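Local coordinates for protein iota-carrageenase (Alteromonas sp., PDB 1H80) that hydrolyses the beta-1,4 linkages inside iota-carrageenan, a sulfated galactan of red algal cell walls, with inversion of anomeric configuration, at residues Phe113-Asn118 with Ile145-Thr149. Residues are numbered along the deposited sequence; the frame is centred on the assembly and turned at random. Where two conformers were deposited one is given.
Sequences FQGLGN and ISNFT. With CA (calcium ion), chain C; GOL (glycerol), chain J.
Strands 113-115 and 145-149 run parallel on successive coils of a right-handed beta-helix, the fold of this glycoside hydrolase family 82 enzyme. Their axes approach to 4.7 Å and diverge by 36°. Register is fixed by Phe113 opposite Ile145 (CA-CA 4.9 Å) and Gln114 opposite Ser146 (CA-CA 4.6 Å), with the parallel hydrogen bonds Ser146 N to Phe113 O, 2.9 Å, and Gly115 N to Ser146 O, 3.0 Å. Regular pairing stops at Asn147, whose phi/psi of 59/73 is left-handed and turns the second strand, whereas segment 113-118 leaves its strand after Gly115 and bends at Gly117 (57/-132).

Phe113 (chi1 t) and Ile145 (chi1 m) share the sheet face lined by Phe135, a ring that Phe113 meets edge-to-face. On the other face Gln114 CG lies 3.7 Å from Ser146 OG, which hydrogen-bonds to Glu180 on the next coil. Gly115 leaves room for the bend: an ideal CB there would stand 2.2 Å from Asn147 O. Asn147 (chi1 t) points toward the first segment, and its ND2 donates to Gly115 O at 2.9 Å and Gly117 O at 2.8 Å, so one side-chain amide holds two carbonyls of the 115-117 bend, beyond the last parallel bridge.

Just after this bend, Asn118 binds calcium together with Ser82 and Gly119. A glycerol, probably from crystallisation, bridges the segments, its O1 2.8 Å from Asn118 O and 3.0 Å from Asn147 OD1. Asn118 OD1 (chi1 p) reaches the calcium ion at 2.3 Å, and water 2, 2.5 Å from that ion, donates to Asn118 O at 3.1 Å.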
loop_
_atom_site.group_PDB
_atom_site.type_symbol
_atom_site.label_atom_id
_atom_site.label_comp_id
_atom_site.label_asym_id
_atom_site.label_seq_id
_atom_site.Cartn_x
_atom_site.Cartn_y
_atom_site.Cartn_z
ATOM N N PHE A 113 -11.571 -8.803 10.960
ATOM C CA PHE A 113 -12.559 -8.464 9.936
ATOM C C PHE A 113 -12.180 -9.431 8.833
ATOM O O PHE A 113 -11.157 -9.262 8.167
ATOM C CB PHE A 113 -12.368 -7.014 9.495
ATOM C CG PHE A 113 -13.524 -6.456 8.722
ATOM C CD1 PHE A 113 -13.869 -6.976 7.484
ATOM C CD2 PHE A 113 -14.266 -5.403 9.239
ATOM C CE1 PHE A 113 -14.942 -6.447 6.766
ATOM C CE2 PHE A 113 -15.338 -4.870 8.529
ATOM C CZ PHE A 113 -15.674 -5.395 7.291
ATOM N N GLN A 114 -13.005 -10.449 8.628
ATOM C CA GLN A 114 -12.683 -11.457 7.633
ATOM C C GLN A 114 -13.857 -11.915 6.787
ATOM O O GLN A 114 -14.958 -12.133 7.290
ATOM C CB GLN A 114 -12.059 -12.659 8.345
ATOM C CG GLN A 114 -11.521 -13.746 7.436
ATOM C CD GLN A 114 -10.706 -14.765 8.205
ATOM O OE1 GLN A 114 -9.828 -14.405 8.991
ATOM N NE2 GLN A 114 -10.986 -16.043 7.982
ATOM N N GLY A 115 -13.608 -12.064 5.492
ATOM C CA GLY A 115 -14.647 -12.521 4.598
ATOM C C GLY A 115 -14.721 -14.037 4.649
ATOM O O GLY A 115 -13.703 -14.726 4.750
ATOM N N LEU A 116 -15.939 -14.560 4.606
ATOM C CA LEU A 116 -16.153 -15.996 4.596
ATOM C C LEU A 116 -16.023 -16.483 3.159
ATOM O O LEU A 116 -16.133 -15.699 2.215
ATOM C CB LEU A 116 -17.558 -16.320 5.103
ATOM C CG LEU A 116 -17.820 -16.013 6.573
ATOM C CD1 LEU A 116 -19.313 -15.998 6.838
ATOM C CD2 LEU A 116 -17.120 -17.054 7.434
ATOM N N GLY A 117 -15.781 -17.777 2.997
ATOM C CA GLY A 117 -15.682 -18.350 1.664
ATOM C C GLY A 117 -14.645 -17.712 0.762
ATOM O O GLY A 117 -13.505 -17.514 1.176
ATOM N N ASN A 118 -15.036 -17.398 -0.473
ATOM C CA ASN A 118 -14.100 -16.798 -1.413
ATOM C C ASN A 118 -14.003 -15.283 -1.288
ATOM O O ASN A 118 -13.432 -14.613 -2.150
ATOM C CB ASN A 118 -14.434 -17.194 -2.861
ATOM C CG ASN A 118 -15.811 -16.744 -3.295
ATOM O OD1 ASN A 118 -16.336 -15.750 -2.808
ATOM N ND2 ASN A 118 -16.397 -17.473 -4.243
ATOM N N ILE A 145 -7.106 -8.834 9.222
ATOM C CA ILE A 145 -7.982 -8.272 8.192
ATOM C C ILE A 145 -7.743 -9.204 7.009
ATOM O O ILE A 145 -6.613 -9.364 6.551
ATOM C CB ILE A 145 -7.587 -6.825 7.875
ATOM C CG1 ILE A 145 -7.877 -5.958 9.105
ATOM C CG2 ILE A 145 -8.369 -6.314 6.665
ATOM C CD1 ILE A 145 -7.375 -4.527 8.998
ATOM N N SER A 146 -8.822 -9.796 6.495
ATOM C CA SER A 146 -8.667 -10.823 5.473
ATOM C C SER A 146 -9.801 -11.078 4.503
ATOM O O SER A 146 -10.957 -10.857 4.829
ATOM C CB SER A 146 -8.408 -12.141 6.228
ATOM O OG SER A 146 -8.473 -13.302 5.419
ATOM N N ASN A 147 -9.435 -11.553 3.314
ATOM C CA ASN A 147 -10.384 -12.009 2.313
ATOM C C ASN A 147 -11.492 -11.178 1.670
ATOM O O ASN A 147 -12.682 -11.394 1.938
ATOM C CB ASN A 147 -11.008 -13.265 2.891
ATOM C CG ASN A 147 -11.499 -14.219 1.839
ATOM O OD1 ASN A 147 -11.052 -14.193 0.694
ATOM N ND2 ASN A 147 -12.405 -15.110 2.240
ATOM N N PHE A 148 -11.107 -10.273 0.782
ATOM C CA PHE A 148 -12.080 -9.493 0.049
ATOM C C PHE A 148 -11.416 -8.857 -1.148
ATOM O O PHE A 148 -10.186 -8.832 -1.266
ATOM C CB PHE A 148 -12.757 -8.454 0.952
ATOM C CG PHE A 148 -11.810 -7.540 1.666
ATOM C CD1 PHE A 148 -11.413 -6.341 1.085
ATOM C CD2 PHE A 148 -11.349 -7.853 2.942
ATOM C CE1 PHE A 148 -10.575 -5.461 1.768
ATOM C CE2 PHE A 148 -10.507 -6.980 3.634
ATOM C CZ PHE A 148 -10.121 -5.781 3.046
ATOM N N THR A 149 -12.254 -8.406 -2.066
ATOM C CA THR A 149 -11.793 -7.768 -3.282
ATOM C C THR A 149 -12.245 -6.323 -3.214
ATOM O O THR A 149 -13.330 -6.025 -2.715
ATOM C CB THR A 149 -12.415 -8.436 -4.524
ATOM O OG1 THR A 149 -11.965 -9.795 -4.610
ATOM C CG2 THR A 149 -12.020 -7.690 -5.792
HETATM CA CA CA C . -17.675 -13.942 -2.965
HETATM C C1 GOL J . -10.871 -11.759 -2.416
HETATM O O1 GOL J . -11.865 -12.388 -1.598
HETATM C C2 GOL J . -9.755 -12.744 -2.909
HETATM O O2 GOL J . -9.816 -13.960 -2.131
HETATM C C3 GOL J . -8.334 -12.098 -2.766
HETATM O O3 GOL J . -7.382 -13.042 -2.257
HETATM O O HOH W 1 -13.759 -11.289 -3.077
HETATM O O HOH W 2 -15.463 -13.241 -3.998
HETATM O O HOH W 3 -19.581 -14.907 -3.906
HETATM O O HOH W 4 -18.033 -11.709 -3.867
HETATM O O HOH W 5 -17.364 -14.271 -5.491
#